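Local coordinates for protein myosin light chain (Saccharomyces cerevisiae, PDB 1M45) that serves as a light chain for yeast class II and class V myosins by binding their IQ motifs, and helps assemble the contractile ring during cytokinesis, at residues 19-23 / 55-60; 88-92 / 104-108. All coordinates share one frame. Numbering follows the deposited sequence.

From the N terminus, the chain passes helix 10-13 and a loop into strand 20-22, then helices 26-32 and 39-47, before strand 57-59 comes back to pair with it; contact 1 thus closes a 31-residue excursion, about half of it helical, and joins the two EF-hand loops of the N-terminal lobe. Helices 60-69 and 71-75 lead on to helix 83-90, where contact 2 opens. It closes the shorter 93-103 loop by packing the two helices of one EF-hand against each other in the C-terminal lobe. The contacts follow in series, neither nested nor crossed, on opposite sides of the chain's centre; the nearest atoms of contact 1 and contact 2 are about 26 Å apart.

Contact 1: 19-23 / 55-60; sequences GAIAK and ASSLTL
This is the short antiparallel beta pairing that joins the two loops of an EF-hand pair, here in the N-terminal lobe. Strands 20-22 and 57-59 run at 147° and approach to 4.4 Å between axes. Ile21 and Leu58 form the hydrogen-bonded pair, CA to CA 5.5 Å: Ile21 N donates to Leu58 O at 2.9 Å, and Leu58 N returns a bond to Ile21 O at 2.8 Å. Ala22 lies opposite Ser57 in a non-hydrogen-bonded pair, CA atoms 4.4 Å apart. Lys23, the most covered residue, extends the pairing with Lys23 N to Ser56 O at 2.9 Å. At phi/psi -59/-35 Lys23 is already past the strand, in a 3-10 turn, and its t, t, p, t side chain runs beside the other segment, CG 4.1 Å from Leu58 CG. Leu58 (m, t) and Ile21 (p, t) share the inner face, where both touch Ile63 of helix 60-69. Ala20 points to the opposite face, and its CB comes within 3.7 Å of Ser57 OG (chi1 p). At the far end Gly19, phi/psi 72/17, donates a hydrogen bond from its N to Asp14 OD2, a calcium-site residue by inference; a water links Gly19 O (2.6 Å) to Leu60 N (2.9 Å), beside the N-cap Thr59 (p). At the opposite end, Lys23 NZ donates a hydrogen bond to Ala55 O at 3.1 Å.

Contact 2: 88-92 / 104-108; sequences AFQVF and DLRYM
In this EF-hand of the C-terminal lobe, the end of the entering helix packs on the exiting helix through Met108, held between two phenylalanines. Residues 88-90 are helical; Phe92, at phi/psi -106/12, is in the loop, its N bonded to Phe89 O at 2.8 Å; 104-108 is helix throughout. The CA atoms of Phe92 and Asp104 are 6.9 Å apart. Met108 (m, t, p) makes CH-pi contacts with both rings, CG 3.5 Å from the Phe92 centroid and CE 4.0 Å from the Phe89 centroid, each over the face; SD, 4.0 Å from the Phe92 centroid, adds a Met-aromatic contact. Phe92 (m, chi2 79°) also meets the ring of Tyr107 (t) rim to rim, Phe92 CE2 to Tyr107 CD2 3.5 Å. Leu105 (t, p) sets CD1 at the edge of Phe89 (m, chi2 92°), 3.7 Å from its CE2. A water joins Phe92 O (2.9 Å) to OD2 of Asp104 (2.7 Å), an inferred calcium ligand. Beyond the pair, Phe89 packs on helix 138-146 and the bound IQ peptide, and Leu105 on helix 118-125.

Contact 1: 19-23 / 55-60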
ATOM      1  N   GLY A  19      -5.724  -3.186 -24.587  1.00 24.16           N
ATOM      2  CA  GLY A  19      -7.021  -2.711 -24.118  1.00 23.21           C
ATOM      3  C   GLY A  19      -7.431  -3.513 -22.880  1.00 24.33           C
ATOM      4  O   GLY A  19      -8.604  -3.517 -22.447  1.00 23.97           O
ATOM      5  N   ALA A  20      -6.443  -4.174 -22.283  1.00 22.89           N
ATOM      6  CA  ALA A  20      -6.662  -4.998 -21.110  1.00 22.97           C
ATOM      7  C   ALA A  20      -5.353  -5.144 -20.348  1.00 23.33           C
ATOM      8  O   ALA A  20      -4.272  -4.984 -20.919  1.00 22.68           O
ATOM      9  CB  ALA A  20      -7.146  -6.399 -21.565  1.00 23.30           C
ATOM     10  N   ILE A  21      -5.445  -5.489 -19.069  1.00 23.50           N
ATOM     11  CA  ILE A  21      -4.255  -5.729 -18.263  1.00 23.05           C
ATOM     12  C   ILE A  21      -4.284  -7.114 -17.644  1.00 23.31           C
ATOM     13  O   ILE A  21      -5.353  -7.718 -17.469  1.00 23.75           O
ATOM     14  CB  ILE A  21      -4.104  -4.659 -17.139  1.00 23.22           C
ATOM     15  CG1 ILE A  21      -5.298  -4.672 -16.166  1.00 21.78           C
ATOM     16  CG2 ILE A  21      -3.990  -3.237 -17.698  1.00 24.29           C
ATOM     17  CD1 ILE A  21      -5.075  -3.874 -14.904  1.00 23.23           C
ATOM     18  N   ALA A  22      -3.106  -7.567 -17.247  1.00 23.11           N
ATOM     19  CA  ALA A  22      -2.966  -8.875 -16.632  1.00 22.09           C
ATOM     20  C   ALA A  22      -3.885  -8.984 -15.421  1.00 22.34           C
ATOM     21  O   ALA A  22      -3.960  -8.059 -14.630  1.00 21.57           O
ATOM     22  CB  ALA A  22      -1.527  -9.098 -16.223  1.00 22.05           C
ATOM     23  N   LYS A  23      -4.580 -10.114 -15.280  1.00 22.22           N
ATOM     24  CA  LYS A  23      -5.443 -10.330 -14.125  1.00 23.24           C
ATOM     25  C   LYS A  23      -4.642 -10.250 -12.818  1.00 22.68           C
ATOM     26  O   LYS A  23      -5.125  -9.741 -11.784  1.00 23.37           O
ATOM     27  CB  LYS A  23      -6.137 -11.692 -14.271  1.00 23.54           C
ATOM     28  CG  LYS A  23      -7.370 -11.811 -13.490  1.00 24.87           C
ATOM     29  CD  LYS A  23      -8.245 -12.959 -14.009  1.00 27.36           C
ATOM     30  CE  LYS A  23      -7.446 -14.241 -14.159  1.00 26.65           C
ATOM     31  NZ  LYS A  23      -8.322 -15.374 -14.648  1.00 30.39           N
ATOM     32  N   ALA A  55     -10.345 -15.712 -19.403  1.00 31.19           N
ATOM     33  CA  ALA A  55      -9.236 -14.882 -19.896  1.00 30.87           C
ATOM     34  C   ALA A  55      -8.188 -14.573 -18.822  1.00 30.62           C
ATOM     35  O   ALA A  55      -8.489 -14.555 -17.625  1.00 30.59           O
ATOM     36  CB  ALA A  55      -9.767 -13.567 -20.493  1.00 31.65           C
ATOM     37  N   SER A  56      -6.961 -14.337 -19.276  1.00 29.82           N
ATOM     38  CA  SER A  56      -5.832 -13.980 -18.414  1.00 29.38           C
ATOM     39  C   SER A  56      -5.748 -12.466 -18.161  1.00 28.66           C
ATOM     40  O   SER A  56      -4.788 -11.983 -17.515  1.00 29.83           O
ATOM     41  CB  SER A  56      -4.535 -14.436 -19.075  1.00 29.68           C
ATOM     42  OG  SER A  56      -4.484 -15.843 -19.211  1.00 34.21           O
ATOM     43  N   SER A  57      -6.725 -11.715 -18.669  1.00 26.97           N
ATOM     44  CA  SER A  57      -6.682 -10.265 -18.574  1.00 25.60           C
ATOM     45  C   SER A  57      -8.045  -9.686 -18.297  1.00 25.40           C
ATOM     46  O   SER A  57      -9.050 -10.372 -18.443  1.00 24.43           O
ATOM     47  CB  SER A  57      -6.101  -9.658 -19.848  1.00 25.35           C
ATOM     48  OG  SER A  57      -6.880 -10.057 -20.964  1.00 26.06           O
ATOM     49  N   LEU A  58      -8.067  -8.420 -17.883  1.00 25.07           N
ATOM     50  CA  LEU A  58      -9.293  -7.700 -17.578  1.00 25.05           C
ATOM     51  C   LEU A  58      -9.297  -6.370 -18.319  1.00 25.23           C
ATOM     52  O   LEU A  58      -8.273  -5.682 -18.375  1.00 24.76           O
ATOM     53  CB  LEU A  58      -9.404  -7.421 -16.055  1.00 24.58           C
ATOM     54  CG  LEU A  58      -9.386  -8.600 -15.090  1.00 25.95           C
ATOM     55  CD1 LEU A  58      -9.224  -8.127 -13.644  1.00 24.73           C
ATOM     56  CD2 LEU A  58     -10.658  -9.439 -15.286  1.00 25.15           C
ATOM     57  N   THR A  59     -10.446  -6.004 -18.887  1.00 25.09           N
ATOM     58  CA  THR A  59     -10.607  -4.697 -19.518  1.00 25.13           C
ATOM     59  C   THR A  59     -10.868  -3.635 -18.459  1.00 25.93           C
ATOM     60  O   THR A  59     -11.216  -3.962 -17.307  1.00 24.45           O
ATOM     61  CB  THR A  59     -11.777  -4.665 -20.542  1.00 25.32           C
ATOM     62  OG1 THR A  59     -13.027  -4.829 -19.862  1.00 23.67           O
ATOM     63  CG2 THR A  59     -11.680  -5.779 -21.549  1.00 25.40           C
ATOM     64  N   LEU A  60     -10.715  -2.364 -18.836  1.00 26.27           N
ATOM     65  CA  LEU A  60     -10.967  -1.280 -17.902  1.00 26.47           C
ATOM     66  C   LEU A  60     -12.419  -1.315 -17.473  1.00 26.08           C
ATOM     67  O   LEU A  60     -12.751  -1.094 -16.305  1.00 25.76           O
ATOM     68  CB  LEU A  60     -10.609   0.078 -18.515  1.00 27.13           C
ATOM     69  CG  LEU A  60     -10.789   1.299 -17.629  1.00 28.99           C
ATOM     70  CD1 LEU A  60     -10.063   1.129 -16.288  1.00 31.29           C
ATOM     71  CD2 LEU A  60     -10.278   2.494 -18.383  1.00 33.85           C
TER
HETATM   72  O   HOH W   1      -9.939  -1.462 -21.449  1.00 31.76           O

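Contact 2: 88-92 / 104-108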
ATOM      1  N   ALA A  88       2.049   0.860  17.831  1.00 22.82           N
ATOM      2  CA  ALA A  88       2.980  -0.111  17.235  1.00 21.98           C
ATOM      3  C   ALA A  88       4.414   0.434  17.148  1.00 21.37           C
ATOM      4  O   ALA A  88       5.392  -0.304  17.401  1.00 22.35           O
ATOM      5  CB  ALA A  88       2.493  -0.598  15.839  1.00 21.66           C
ATOM      6  N   PHE A  89       4.543   1.707  16.767  1.00 20.26           N
ATOM      7  CA  PHE A  89       5.860   2.337  16.702  1.00 19.92           C
ATOM      8  C   PHE A  89       6.387   2.581  18.134  1.00 19.79           C
ATOM      9  O   PHE A  89       7.589   2.542  18.361  1.00 19.75           O
ATOM     10  CB  PHE A  89       5.812   3.656  15.929  1.00 19.49           C
ATOM     11  CG  PHE A  89       5.863   3.477  14.446  1.00 18.59           C
ATOM     12  CD1 PHE A  89       4.701   3.370  13.696  1.00 22.32           C
ATOM     13  CD2 PHE A  89       7.093   3.317  13.815  1.00 18.73           C
ATOM     14  CE1 PHE A  89       4.766   3.194  12.322  1.00 23.29           C
ATOM     15  CE2 PHE A  89       7.172   3.128  12.440  1.00 21.20           C
ATOM     16  CZ  PHE A  89       5.994   3.066  11.693  1.00 21.74           C
ATOM     17  N   GLN A  90       5.487   2.865  19.067  1.00 20.63           N
ATOM     18  CA  GLN A  90       5.931   3.159  20.426  1.00 22.73           C
ATOM     19  C   GLN A  90       6.630   1.946  21.013  1.00 22.78           C
ATOM     20  O   GLN A  90       7.478   2.074  21.877  1.00 22.94           O
ATOM     21  CB  GLN A  90       4.795   3.667  21.303  1.00 23.24           C
ATOM     22  CG  GLN A  90       4.443   5.100  20.949  1.00 25.70           C
ATOM     23  CD  GLN A  90       3.288   5.670  21.767  1.00 30.74           C
ATOM     24  OE1 GLN A  90       3.010   6.873  21.693  1.00 37.09           O
ATOM     25  NE2 GLN A  90       2.618   4.821  22.543  1.00 32.73           N
ATOM     26  N   VAL A  91       6.303   0.775  20.487  1.00 22.32           N
ATOM     27  CA  VAL A  91       6.964  -0.458  20.915  1.00 22.61           C
ATOM     28  C   VAL A  91       8.471  -0.413  20.630  1.00 22.77           C
ATOM     29  O   VAL A  91       9.287  -0.972  21.387  1.00 22.77           O
ATOM     30  CB  VAL A  91       6.301  -1.666  20.280  1.00 23.20           C
ATOM     31  CG1 VAL A  91       7.159  -2.918  20.464  1.00 25.20           C
ATOM     32  CG2 VAL A  91       4.910  -1.866  20.860  1.00 21.17           C
ATOM     33  N   PHE A  92       8.845   0.296  19.571  1.00 22.22           N
ATOM     34  CA  PHE A  92      10.228   0.414  19.159  1.00 22.55           C
ATOM     35  C   PHE A  92      10.810   1.782  19.477  1.00 22.68           C
ATOM     36  O   PHE A  92      11.871   2.136  19.011  1.00 21.97           O
ATOM     37  CB  PHE A  92      10.338   0.119  17.658  1.00 22.51           C
ATOM     38  CG  PHE A  92       9.869  -1.261  17.307  1.00 24.21           C
ATOM     39  CD1 PHE A  92       8.504  -1.543  17.191  1.00 24.32           C
ATOM     40  CD2 PHE A  92      10.788  -2.283  17.093  1.00 24.19           C
ATOM     41  CE1 PHE A  92       8.060  -2.843  16.894  1.00 27.01           C
ATOM     42  CE2 PHE A  92      10.359  -3.572  16.786  1.00 27.96           C
ATOM     43  CZ  PHE A  92       8.990  -3.857  16.688  1.00 25.28           C
ATOM     44  N   ASP A 104      15.287  -0.428  12.890  1.00 15.84           N
ATOM     45  CA  ASP A 104      14.102  -0.968  13.558  1.00 15.92           C
ATOM     46  C   ASP A 104      12.877  -0.908  12.641  1.00 15.63           C
ATOM     47  O   ASP A 104      11.984  -1.768  12.730  1.00 15.99           O
ATOM     48  CB  ASP A 104      13.798  -0.235  14.841  1.00 17.38           C
ATOM     49  CG  ASP A 104      14.732  -0.621  15.966  1.00 18.82           C
ATOM     50  OD1 ASP A 104      15.374  -1.691  15.893  1.00 24.06           O
ATOM     51  OD2 ASP A 104      14.818   0.065  16.976  1.00 21.49           O
ATOM     52  N   LEU A 105      12.822   0.117  11.781  1.00 15.69           N
ATOM     53  CA  LEU A 105      11.674   0.216  10.880  1.00 15.41           C
ATOM     54  C   LEU A 105      11.727  -0.932   9.899  1.00 15.69           C
ATOM     55  O   LEU A 105      10.701  -1.588   9.599  1.00 15.24           O
ATOM     56  CB  LEU A 105      11.624   1.574  10.185  1.00 15.97           C
ATOM     57  CG  LEU A 105      10.508   1.738   9.137  1.00 15.98           C
ATOM     58  CD1 LEU A 105       9.153   1.449   9.779  1.00 18.21           C
ATOM     59  CD2 LEU A 105      10.523   3.215   8.602  1.00 20.87           C
ATOM     60  N   ARG A 106      12.926  -1.185   9.372  1.00 15.97           N
ATOM     61  CA  ARG A 106      13.063  -2.339   8.472  1.00 14.79           C
ATOM     62  C   ARG A 106      12.688  -3.635   9.170  1.00 14.06           C
ATOM     63  O   ARG A 106      12.022  -4.518   8.572  1.00 15.46           O
ATOM     64  CB  ARG A 106      14.467  -2.409   7.888  1.00 14.42           C
ATOM     65  CG  ARG A 106      14.635  -3.519   6.877  1.00 14.52           C
ATOM     66  CD  ARG A 106      15.962  -3.422   6.135  1.00 16.56           C
ATOM     67  NE  ARG A 106      15.943  -2.234   5.271  1.00 15.75           N
ATOM     68  CZ  ARG A 106      15.652  -2.247   3.980  1.00 13.61           C
ATOM     69  NH1 ARG A 106      15.341  -3.375   3.351  1.00 14.60           N
ATOM     70  NH2 ARG A 106      15.625  -1.100   3.304  1.00 15.48           N
ATOM     71  N   TYR A 107      13.147  -3.787  10.421  1.00 14.16           N
ATOM     72  CA  TYR A 107      12.797  -4.935  11.227  1.00 14.58           C
ATOM     73  C   TYR A 107      11.290  -5.115  11.357  1.00 14.52           C
ATOM     74  O   TYR A 107      10.766  -6.213  11.131  1.00 14.53           O
ATOM     75  CB  TYR A 107      13.443  -4.818  12.594  1.00 13.87           C
ATOM     76  CG  TYR A 107      13.027  -5.900  13.589  1.00 16.06           C
ATOM     77  CD1 TYR A 107      13.745  -7.082  13.696  1.00 19.73           C
ATOM     78  CD2 TYR A 107      11.954  -5.701  14.443  1.00 19.28           C
ATOM     79  CE1 TYR A 107      13.369  -8.068  14.641  1.00 18.62           C
ATOM     80  CE2 TYR A 107      11.567  -6.671  15.374  1.00 20.23           C
ATOM     81  CZ  TYR A 107      12.282  -7.822  15.457  1.00 17.85           C
ATOM     82  OH  TYR A 107      11.919  -8.746  16.373  1.00 19.21           O
ATOM     83  N   MET A 108      10.600  -4.032  11.704  0.50 14.06           N
ATOM     84  CA  MET A 108       9.150  -4.060  11.845  0.50 14.34           C
ATOM     85  C   MET A 108       8.473  -4.528  10.564  0.50 14.16           C
ATOM     86  O   MET A 108       7.597  -5.383  10.599  0.50 14.74           O
ATOM     87  CB  MET A 108       8.601  -2.674  12.201  0.50 14.15           C
ATOM     88  CG  MET A 108       9.014  -2.117  13.575  0.50 12.03           C
ATOM     89  SD  MET A 108       8.437  -0.393  13.729  0.50 15.51           S
ATOM     90  CE  MET A 108       6.681  -0.632  13.906  0.50 18.03           C
TER
HETATM   91  O   HOH W   2      13.982   2.606  17.108  1.00 28.60           O